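Local atomic coordinates of putative amidohydrolase/peptidase (Burkholderia cenocepacia, PDB entry 4WJB), a protein that probably hydrolyses carbon-nitrogen bonds other than peptide bonds, as a zinc-dependent member of the peptidase M20 family. Residues A[227-232]-A[298-303]; A[231-236]-A[326-331]; A[250-255]-A[292-297]. All coordinates share one frame; numbering follows the deposited sequence.

Interaction 1. Residues A[227-232]-A[298-303]. With SO4 (sulfate ion), chain G.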
loop_
_atom_site.group_PDB
_atom_site.type_symbol
_atom_site.label_atom_id
_atom_site.label_comp_id
_atom_site.label_asym_id
_atom_site.label_seq_id
_atom_site.Cartn_x
_atom_site.Cartn_y
_atom_site.Cartn_z
ATOM N N ARG A 227 8.771 -19.439 -4.674
ATOM C CA ARG A 227 7.868 -19.583 -3.534
ATOM C C ARG A 227 7.148 -18.254 -3.295
ATOM O O ARG A 227 7.794 -17.224 -3.097
ATOM C CB ARG A 227 8.627 -20.000 -2.269
ATOM C CG ARG A 227 9.622 -21.133 -2.457
ATOM C CD ARG A 227 9.077 -22.472 -1.986
ATOM N NE ARG A 227 10.011 -23.554 -2.288
ATOM C CZ ARG A 227 10.795 -24.155 -1.397
ATOM N NH1 ARG A 227 10.758 -23.801 -0.119
ATOM N NH2 ARG A 227 11.610 -25.126 -1.786
ATOM N N TRP A 228 5.818 -18.273 -3.322
ATOM C CA TRP A 228 5.031 -17.058 -3.107
ATOM C C TRP A 228 4.308 -17.117 -1.766
ATOM O O TRP A 228 3.843 -18.182 -1.353
ATOM C CB TRP A 228 4.003 -16.853 -4.226
ATOM C CG TRP A 228 4.572 -16.631 -5.596
ATOM C CD1 TRP A 228 5.847 -16.885 -6.013
ATOM C CD2 TRP A 228 3.874 -16.106 -6.733
ATOM N NE1 TRP A 228 5.984 -16.556 -7.339
ATOM C CE2 TRP A 228 4.791 -16.075 -7.806
ATOM C CE3 TRP A 228 2.566 -15.657 -6.947
ATOM C CZ2 TRP A 228 4.441 -15.610 -9.073
ATOM C CZ3 TRP A 228 2.220 -15.196 -8.208
ATOM C CH2 TRP A 228 3.157 -15.179 -9.256
ATOM N N TYR A 229 4.198 -15.965 -1.107
ATOM C CA TYR A 229 3.557 -15.878 0.199
ATOM C C TYR A 229 2.590 -14.702 0.285
ATOM O O TYR A 229 2.734 -13.706 -0.425
ATOM C CB TYR A 229 4.597 -15.733 1.317
ATOM C CG TYR A 229 5.663 -16.801 1.346
ATOM C CD1 TYR A 229 6.786 -16.703 0.537
ATOM C CD2 TYR A 229 5.557 -17.896 2.196
ATOM C CE1 TYR A 229 7.766 -17.671 0.557
ATOM C CE2 TYR A 229 6.539 -18.873 2.226
ATOM C CZ TYR A 229 7.641 -18.749 1.403
ATOM O OH TYR A 229 8.629 -19.703 1.413
ATOM N N GLU A 230 1.606 -14.835 1.164
ATOM C CA GLU A 230 0.777 -13.713 1.573
ATOM C C GLU A 230 0.923 -13.542 3.075
ATOM O O GLU A 230 0.859 -14.519 3.824
ATOM C CB GLU A 230 -0.685 -13.933 1.182
ATOM C CG GLU A 230 -0.927 -13.847 -0.314
ATOM C CD GLU A 230 -2.380 -14.035 -0.680
ATOM O OE1 GLU A 230 -3.148 -14.513 0.177
ATOM O OE2 GLU A 230 -2.753 -13.704 -1.825
ATOM N N VAL A 231 1.145 -12.305 3.507
ATOM C CA VAL A 231 1.361 -12.012 4.914
ATOM C C VAL A 231 0.392 -10.944 5.401
ATOM O O VAL A 231 0.283 -9.875 4.800
ATOM C CB VAL A 231 2.798 -11.536 5.190
ATOM C CG1 VAL A 231 2.956 -11.168 6.662
ATOM C CG2 VAL A 231 3.806 -12.603 4.790
ATOM N N THR A 232 -0.315 -11.244 6.484
ATOM C CA THR A 232 -1.198 -10.265 7.106
ATOM C C THR A 232 -0.734 -9.940 8.518
ATOM O O THR A 232 -0.625 -10.824 9.367
ATOM C CB THR A 232 -2.655 -10.756 7.152
ATOM O OG1 THR A 232 -3.168 -10.836 5.819
ATOM C CG2 THR A 232 -3.516 -9.792 7.955
ATOM N N VAL A 298 5.091 -11.703 -0.586
ATOM C CA VAL A 298 6.512 -11.996 -0.669
ATOM C C VAL A 298 6.725 -13.064 -1.732
ATOM O O VAL A 298 5.973 -14.039 -1.800
ATOM C CB VAL A 298 7.090 -12.490 0.677
ATOM C CG1 VAL A 298 8.585 -12.737 0.561
ATOM C CG2 VAL A 298 6.813 -11.488 1.785
ATOM N N GLU A 299 7.735 -12.885 -2.571
ATOM C CA GLU A 299 8.112 -13.971 -3.470
ATOM C C GLU A 299 9.625 -14.155 -3.476
ATOM O O GLU A 299 10.389 -13.189 -3.478
ATOM C CB GLU A 299 7.566 -13.739 -4.890
ATOM C CG GLU A 299 8.097 -12.521 -5.618
ATOM C CD GLU A 299 8.253 -12.765 -7.116
ATOM O OE1 GLU A 299 7.233 -12.911 -7.823
ATOM O OE2 GLU A 299 9.409 -12.829 -7.581
ATOM N N PHE A 300 10.040 -15.415 -3.415
ATOM C CA PHE A 300 11.438 -15.801 -3.530
ATOM C C PHE A 300 11.638 -16.518 -4.854
ATOM O O PHE A 300 10.792 -17.321 -5.258
ATOM C CB PHE A 300 11.860 -16.725 -2.382
ATOM C CG PHE A 300 11.866 -16.069 -1.030
ATOM C CD1 PHE A 300 12.443 -14.821 -0.851
ATOM C CD2 PHE A 300 11.307 -16.711 0.063
ATOM C CE1 PHE A 300 12.458 -14.221 0.396
ATOM C CE2 PHE A 300 11.316 -16.113 1.317
ATOM C CZ PHE A 300 11.892 -14.869 1.483
ATOM N N ARG A 301 12.748 -16.237 -5.532
ATOM C CA ARG A 301 13.114 -17.005 -6.724
ATOM C C ARG A 301 14.599 -17.351 -6.691
ATOM O O ARG A 301 15.429 -16.501 -6.362
ATOM C CB ARG A 301 12.772 -16.236 -8.005
ATOM C CG ARG A 301 11.312 -15.819 -8.093
ATOM C CD ARG A 301 10.909 -15.422 -9.504
ATOM N NE ARG A 301 9.642 -14.703 -9.497
ATOM C CZ ARG A 301 8.833 -14.603 -10.546
ATOM N NH1 ARG A 301 9.158 -15.179 -11.695
ATOM N NH2 ARG A 301 7.693 -13.931 -10.445
ATOM N N HIS A 302 14.921 -18.600 -7.031
ATOM C CA HIS A 302 16.291 -19.109 -6.977
ATOM C C HIS A 302 16.369 -20.459 -7.686
ATOM O O HIS A 302 15.431 -21.250 -7.613
ATOM C CB HIS A 302 16.762 -19.255 -5.527
ATOM C CG HIS A 302 18.250 -19.348 -5.378
ATOM N ND1 HIS A 302 18.937 -20.539 -5.476
ATOM C CD2 HIS A 302 19.182 -18.396 -5.130
ATOM C CE1 HIS A 302 20.227 -20.316 -5.302
ATOM N NE2 HIS A 302 20.403 -19.024 -5.085
ATOM N N PRO A 303 17.491 -20.732 -8.368
ATOM C CA PRO A 303 17.644 -22.011 -9.075
ATOM C C PRO A 303 17.850 -23.208 -8.146
ATOM O O PRO A 303 17.828 -24.347 -8.612
ATOM C CB PRO A 303 18.893 -21.786 -9.934
ATOM C CG PRO A 303 19.679 -20.745 -9.181
ATOM C CD PRO A 303 18.626 -19.824 -8.614
HETATM S S SO4 G . 6.169 -14.681 -13.706
HETATM O O1 SO4 G . 6.088 -13.437 -12.948
HETATM O O2 SO4 G . 6.198 -15.816 -12.783
HETATM O O3 SO4 G . 5.004 -14.805 -14.574
HETATM O O4 SO4 G . 7.378 -14.685 -14.523
#
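Val298, Tyr229 and Phe300 have the most surface buried where strand segment 227-232 pairs antiparallel with 298-302. Tyr229 and Val298 form a hydrogen-bonded pair. Tyr229 N donates to Val298 O at 2.7 Å, and Val298 N donates to Tyr229 O at 3.1 Å. Arg227 and Phe300 form the next hydrogen-bonded pair.

On the face with Tyr229, Val298 and Phe300, CB of Tyr229 lies 4.1 Å from CB of Val298. With CG anti to the carbonyl carbon (chi1 -55°), the Tyr229 ring brings its CE1 to 3.7 Å from CD2 of Phe300. The two rings meet obliquely, with planes 70° apart. Helix 305-326 packs on this face: Phe300 touches Leu308 and Leu311, Tyr229 OH bonds Asp312, and the Arg227 guanidinium forms salt bridges with Asp305 and Asp309.

The other face is more polar. CB of Glu299 sits over the Trp228 five-membered ring in a CH-pi contact, 4.1 Å from its centroid. Beyond CB, the Glu299 carboxylate takes a side-on grip from Arg301. NE of Arg301 donates to OE2 of Glu299 at 2.7 Å, and NH2 donates to OE1. NH2 of Arg301 also holds O1 of a sulfate, probably a crystallisation ion, at 3.0 Å. The sulfate bonds His239 and Asn288 of the second subunit too.

The chemistry thus divides by face. One side packs rings and Val298 under helix 305-326, with Arg227 and the Tyr229 hydroxyl bound to its aspartates. On the other, Glu299 fixes the Arg301 guanidinium side-on and probably offsets part of its charge, while NH2 still bonds the sulfate.

Interaction 2. Residues A[231-236]-A[326-331]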
loop_
_atom_site.group_PDB
_atom_site.type_symbol
_atom_site.label_atom_id
_atom_site.label_comp_id
_atom_site.label_asym_id
_atom_site.label_seq_id
_atom_site.Cartn_x
_atom_site.Cartn_y
_atom_site.Cartn_z
ATOM N N VAL A 231 1.145 -12.305 3.507
ATOM C CA VAL A 231 1.361 -12.012 4.914
ATOM C C VAL A 231 0.392 -10.944 5.401
ATOM O O VAL A 231 0.283 -9.875 4.800
ATOM C CB VAL A 231 2.798 -11.536 5.190
ATOM C CG1 VAL A 231 2.956 -11.168 6.662
ATOM C CG2 VAL A 231 3.806 -12.603 4.790
ATOM N N THR A 232 -0.315 -11.244 6.484
ATOM C CA THR A 232 -1.198 -10.265 7.106
ATOM C C THR A 232 -0.734 -9.940 8.518
ATOM O O THR A 232 -0.625 -10.824 9.367
ATOM C CB THR A 232 -2.655 -10.756 7.152
ATOM O OG1 THR A 232 -3.168 -10.836 5.819
ATOM C CG2 THR A 232 -3.516 -9.792 7.955
ATOM N N LEU A 233 -0.446 -8.665 8.757
ATOM C CA LEU A 233 -0.102 -8.194 10.092
ATOM C C LEU A 233 -1.291 -7.478 10.714
ATOM O O LEU A 233 -1.916 -6.630 10.078
ATOM C CB LEU A 233 1.107 -7.263 10.047
ATOM C CG LEU A 233 2.439 -7.918 9.693
ATOM C CD1 LEU A 233 3.526 -6.869 9.589
ATOM C CD2 LEU A 233 2.791 -8.963 10.736
ATOM N N THR A 234 -1.603 -7.828 11.958
ATOM C CA THR A 234 -2.756 -7.255 12.635
ATOM C C THR A 234 -2.329 -6.449 13.850
ATOM O O THR A 234 -1.699 -6.976 14.768
ATOM C CB THR A 234 -3.750 -8.339 13.070
ATOM O OG1 THR A 234 -4.220 -9.045 11.917
ATOM C CG2 THR A 234 -4.936 -7.713 13.801
ATOM N N GLY A 235 -2.667 -5.166 13.840
ATOM C CA GLY A 235 -2.357 -4.288 14.951
ATOM C C GLY A 235 -3.605 -3.668 15.531
ATOM O O GLY A 235 -4.650 -4.313 15.605
ATOM N N VAL A 236 -3.498 -2.410 15.944
ATOM C CA VAL A 236 -4.618 -1.715 16.559
ATOM C C VAL A 236 -4.846 -0.352 15.916
ATOM O O VAL A 236 -3.962 0.506 15.942
ATOM C CB VAL A 236 -4.394 -1.523 18.072
ATOM C CG1 VAL A 236 -5.555 -0.763 18.694
ATOM C CG2 VAL A 236 -4.204 -2.866 18.757
ATOM N N THR A 326 6.922 -6.632 18.316
ATOM C CA THR A 326 6.043 -5.503 18.041
ATOM C C THR A 326 4.679 -5.663 18.705
ATOM O O THR A 326 3.953 -4.686 18.894
ATOM C CB THR A 326 5.838 -5.303 16.530
ATOM O OG1 THR A 326 5.276 -6.491 15.964
ATOM C CG2 THR A 326 7.164 -4.998 15.845
ATOM N N GLY A 327 4.332 -6.896 19.056
ATOM C CA GLY A 327 3.036 -7.178 19.645
ATOM C C GLY A 327 1.955 -7.294 18.588
ATOM O O GLY A 327 0.764 -7.286 18.894
ATOM N N LEU A 328 2.381 -7.393 17.335
ATOM C CA LEU A 328 1.465 -7.561 16.214
ATOM C C LEU A 328 1.057 -9.016 16.037
ATOM O O LEU A 328 1.854 -9.926 16.277
ATOM C CB LEU A 328 2.108 -7.057 14.920
ATOM C CG LEU A 328 2.417 -5.563 14.847
ATOM C CD1 LEU A 328 3.271 -5.264 13.632
ATOM C CD2 LEU A 328 1.130 -4.765 14.810
ATOM N N GLY A 329 -0.183 -9.231 15.612
ATOM C CA GLY A 329 -0.617 -10.547 15.187
ATOM C C GLY A 329 -0.102 -10.784 13.782
ATOM O O GLY A 329 -0.103 -9.870 12.958
ATOM N N ALA A 330 0.350 -12.003 13.505
ATOM C CA ALA A 330 0.922 -12.316 12.204
ATOM C C ALA A 330 0.293 -13.564 11.602
ATOM O O ALA A 330 0.010 -14.534 12.305
ATOM C CB ALA A 330 2.431 -12.490 12.315
ATOM N N GLN A 331 0.070 -13.516 10.294
ATOM C CA GLN A 331 -0.431 -14.654 9.538
ATOM C C GLN A 331 0.374 -14.749 8.253
ATOM O O GLN A 331 0.650 -13.731 7.616
ATOM C CB GLN A 331 -1.917 -14.503 9.220
ATOM C CG GLN A 331 -2.836 -14.516 10.428
ATOM C CD GLN A 331 -4.211 -13.960 10.110
ATOM O OE1 GLN A 331 -4.429 -12.747 10.156
ATOM N NE2 GLN A 331 -5.145 -14.845 9.777
HETATM O O HOH W 1 -2.713 -11.130 11.164
#
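An antiparallel strand pair joins 231-234 to 329-331 in the two-layer alpha+beta domain that carries the M20 dimerisation region. Thr232 with Gln331 and Thr234 with Gly329 are hydrogen-bonded pairs. Leu233 with Ala330 is the non-hydrogen-bonded pair between them. Thr232 N donates to Gln331 O at 2.9 Å, and Gln331 N donates back to Thr232 O. Thr234 N reaches Gly329 O at 2.7 Å, and Gly329 N returns to Thr234 O at 2.8 Å.

The two faces differ. Thr232, Thr234 and Gln331 share one face. The Gln331 side chain lies alongside Thr232 and points the same way. Its OE1 comes within 3.8 Å of Thr232 CG2, a methyl set anti to the backbone N. A water bridges this face. It is hydrogen-bonded to Gln331 OE1 at 2.6 Å, to Thr232 O and to Thr234 OG1. This water therefore links both strands through two side chains and a backbone carbonyl.

Leu233 and Ala330 occupy the other face. Leu233 CD2 rests 3.9 Å from Ala330 CB, while its CD1 turns to Leu328 CD1. Leu328 comes just before the strand. Its CD2 lies 3.5 Å from Gly235 CA, at the point where the first strand gives way to loop. Ala330 also touches Ala323 of helix 305-326, so this is the helix-covered face.

Gly327, with positive phi, is the first residue past helix 305-326, and Leu328 leads into the next strand. The result is a helix-to-strand connection whose new strand pairs antiparallel beside 217-234. Helices on one face of an antiparallel sheet are the arrangement of M20 dimerisation domains.

Interaction 3. Residues A[250-255]-A[292-297]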
loop_
_atom_site.group_PDB
_atom_site.type_symbol
_atom_site.label_atom_id
_atom_site.label_comp_id
_atom_site.label_asym_id
_atom_site.label_seq_id
_atom_site.Cartn_x
_atom_site.Cartn_y
_atom_site.Cartn_z
ATOM N N ASP A 250 1.450 -0.620 15.514
ATOM C CA ASP A 250 1.446 -0.161 14.130
ATOM C C ASP A 250 1.777 -1.299 13.170
ATOM O O ASP A 250 2.917 -1.758 13.106
ATOM C CB ASP A 250 2.440 0.993 13.961
ATOM C CG ASP A 250 2.261 1.743 12.650
ATOM O OD1 ASP A 250 1.978 1.098 11.612
ATOM O OD2 ASP A 250 2.433 2.981 12.654
ATOM N N ALA A 251 0.770 -1.736 12.418
ATOM C CA ALA A 251 0.927 -2.836 11.469
ATOM C C ALA A 251 1.803 -2.464 10.275
ATOM O O ALA A 251 2.471 -3.325 9.691
ATOM C CB ALA A 251 -0.440 -3.309 10.988
ATOM N N LEU A 252 1.806 -1.189 9.903
ATOM C CA LEU A 252 2.591 -0.760 8.747
ATOM C C LEU A 252 4.083 -0.710 9.067
ATOM O O LEU A 252 4.916 -0.995 8.208
ATOM C CB LEU A 252 2.115 0.603 8.240
ATOM C CG LEU A 252 2.834 1.140 6.999
ATOM C CD1 LEU A 252 2.835 0.111 5.865
ATOM C CD2 LEU A 252 2.195 2.429 6.537
ATOM N N VAL A 253 4.423 -0.354 10.301
ATOM C CA VAL A 253 5.824 -0.352 10.708
ATOM C C VAL A 253 6.345 -1.788 10.737
ATOM O O VAL A 253 7.478 -2.056 10.338
ATOM C CB VAL A 253 6.032 0.311 12.085
ATOM C CG1 VAL A 253 7.474 0.128 12.542
ATOM C CG2 VAL A 253 5.676 1.795 12.024
ATOM N N GLY A 254 5.502 -2.710 11.191
ATOM C CA GLY A 254 5.838 -4.120 11.172
ATOM C C GLY A 254 6.130 -4.594 9.761
ATOM O O GLY A 254 7.111 -5.299 9.525
ATOM N N ALA A 255 5.276 -4.193 8.823
ATOM C CA ALA A 255 5.448 -4.540 7.422
ATOM C C ALA A 255 6.748 -3.955 6.881
ATOM O O ALA A 255 7.482 -4.630 6.166
ATOM C CB ALA A 255 4.264 -4.056 6.605
ATOM N N GLY A 292 -3.802 -0.290 11.644
ATOM C CA GLY A 292 -4.056 -1.463 12.461
ATOM C C GLY A 292 -4.032 -2.749 11.658
ATOM O O GLY A 292 -4.131 -3.844 12.212
ATOM N N GLY A 293 -3.902 -2.617 10.344
ATOM C CA GLY A 293 -3.828 -3.778 9.477
ATOM C C GLY A 293 -2.924 -3.554 8.285
ATOM O O GLY A 293 -2.864 -2.457 7.723
ATOM N N CYS A 294 -2.209 -4.596 7.887
ATOM C CA CYS A 294 -1.365 -4.474 6.714
ATOM C C CYS A 294 -1.148 -5.815 6.024
ATOM O O CYS A 294 -0.654 -6.766 6.626
ATOM C CB CYS A 294 -0.022 -3.853 7.082
ATOM S SG CYS A 294 0.926 -3.337 5.625
ATOM N N PHE A 295 -1.529 -5.870 4.755
ATOM C CA PHE A 295 -1.323 -7.046 3.920
ATOM C C PHE A 295 -0.184 -6.773 2.946
ATOM O O PHE A 295 -0.079 -5.672 2.403
ATOM C CB PHE A 295 -2.618 -7.399 3.175
ATOM C CG PHE A 295 -2.427 -8.328 2.001
ATOM C CD1 PHE A 295 -2.456 -9.703 2.175
ATOM C CD2 PHE A 295 -2.248 -7.825 0.718
ATOM C CE1 PHE A 295 -2.290 -10.561 1.096
ATOM C CE2 PHE A 295 -2.078 -8.677 -0.364
ATOM C CZ PHE A 295 -2.103 -10.045 -0.175
ATOM N N PHE A 296 0.679 -7.761 2.740
ATOM C CA PHE A 296 1.706 -7.658 1.707
ATOM C C PHE A 296 2.144 -9.027 1.206
ATOM O O PHE A 296 1.974 -10.040 1.888
ATOM C CB PHE A 296 2.921 -6.861 2.208
ATOM C CG PHE A 296 3.666 -7.517 3.340
ATOM C CD1 PHE A 296 3.303 -7.277 4.660
ATOM C CD2 PHE A 296 4.744 -8.355 3.086
ATOM C CE1 PHE A 296 3.995 -7.871 5.704
ATOM C CE2 PHE A 296 5.437 -8.955 4.125
ATOM C CZ PHE A 296 5.062 -8.713 5.435
ATOM N N THR A 297 2.697 -9.048 -0.000
ATOM C CA THR A 297 3.130 -10.293 -0.621
ATOM C C THR A 297 4.638 -10.454 -0.551
ATOM O O THR A 297 5.376 -9.475 -0.459
ATOM C CB THR A 297 2.706 -10.365 -2.094
ATOM O OG1 THR A 297 3.297 -9.274 -2.809
ATOM C CG2 THR A 297 1.183 -10.293 -2.222
#
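Ala251 and Ala255 of helix 251-255 face Cys294 and Phe296 of strand 293-297, in helix-on-sheet packing of the M20 dimerisation region. The helix and strand segments run in roughly the same direction, 30° apart, with axes 7.2 Å apart at closest approach. Both alanines point their CB toward the strand, one helical turn apart. Cys294 and Phe296 point back toward the helix, two residues apart along the strand.

Cys294 fits between the two alanines. Its CB lies 3.6 Å from the Ala251 carbonyl oxygen. Its SG is anti to the backbone N (chi1 -167°), which carries the sulfur on to Ala255 CB at 3.6 Å. Leu252 CD1 reaches the same sulfur from another direction, at 3.9 Å. Leu252 and Cys294 both also touch Ile280 of strand 274-283. Leu252 packs on Val277 of the second subunit as well.

Phe296 takes a different rotamer. Its CG lies between the backbone N and the carbonyl carbon (chi1 65°). The CD1-CE1 side of the ring then meets Ala255 obliquely, with CD1 3.9 Å from Ala255 CB. Val231 and Leu233 of strand 217-234 also touch Phe296.

At the start of the helix the packing is against backbone. Ala251, with only a CB, lies directly against the peptide joining Gly292 to Gly293. These two glycines form a classic beta bulge opposite Arg283 of the neighbouring strand.

Asp250 is the N-cap of this helix. Its OD1 accepts a weak bond from Leu252 N. Val253 N donates to the same Asp250 OD1 at 3.1 Å, from above the carboxylate plane.

Overall arrangement
Strand 217-234 comes first along the chain. Interactions 1 and 2 both start from it and share Val231 and Thr232. Helix 251-268 and strand 274-283 follow. Strand 289-302 then returns, and its 292-297 part packs on the start of that helix in interaction 3. Further along the same strand, 298-303 closes the longer loop of interaction 1 back to 227-232, so interaction 3 is nested inside it. The chain continues through helix 305-326 to strand 329-342, which closes interaction 2 and encloses interaction 3 as well. Strand 217-234 thus lies between 289-302 and 329-342. Leu233 joins interactions 2 and 3, since its CD1 packs on the backbone of Gly254 and Ala255.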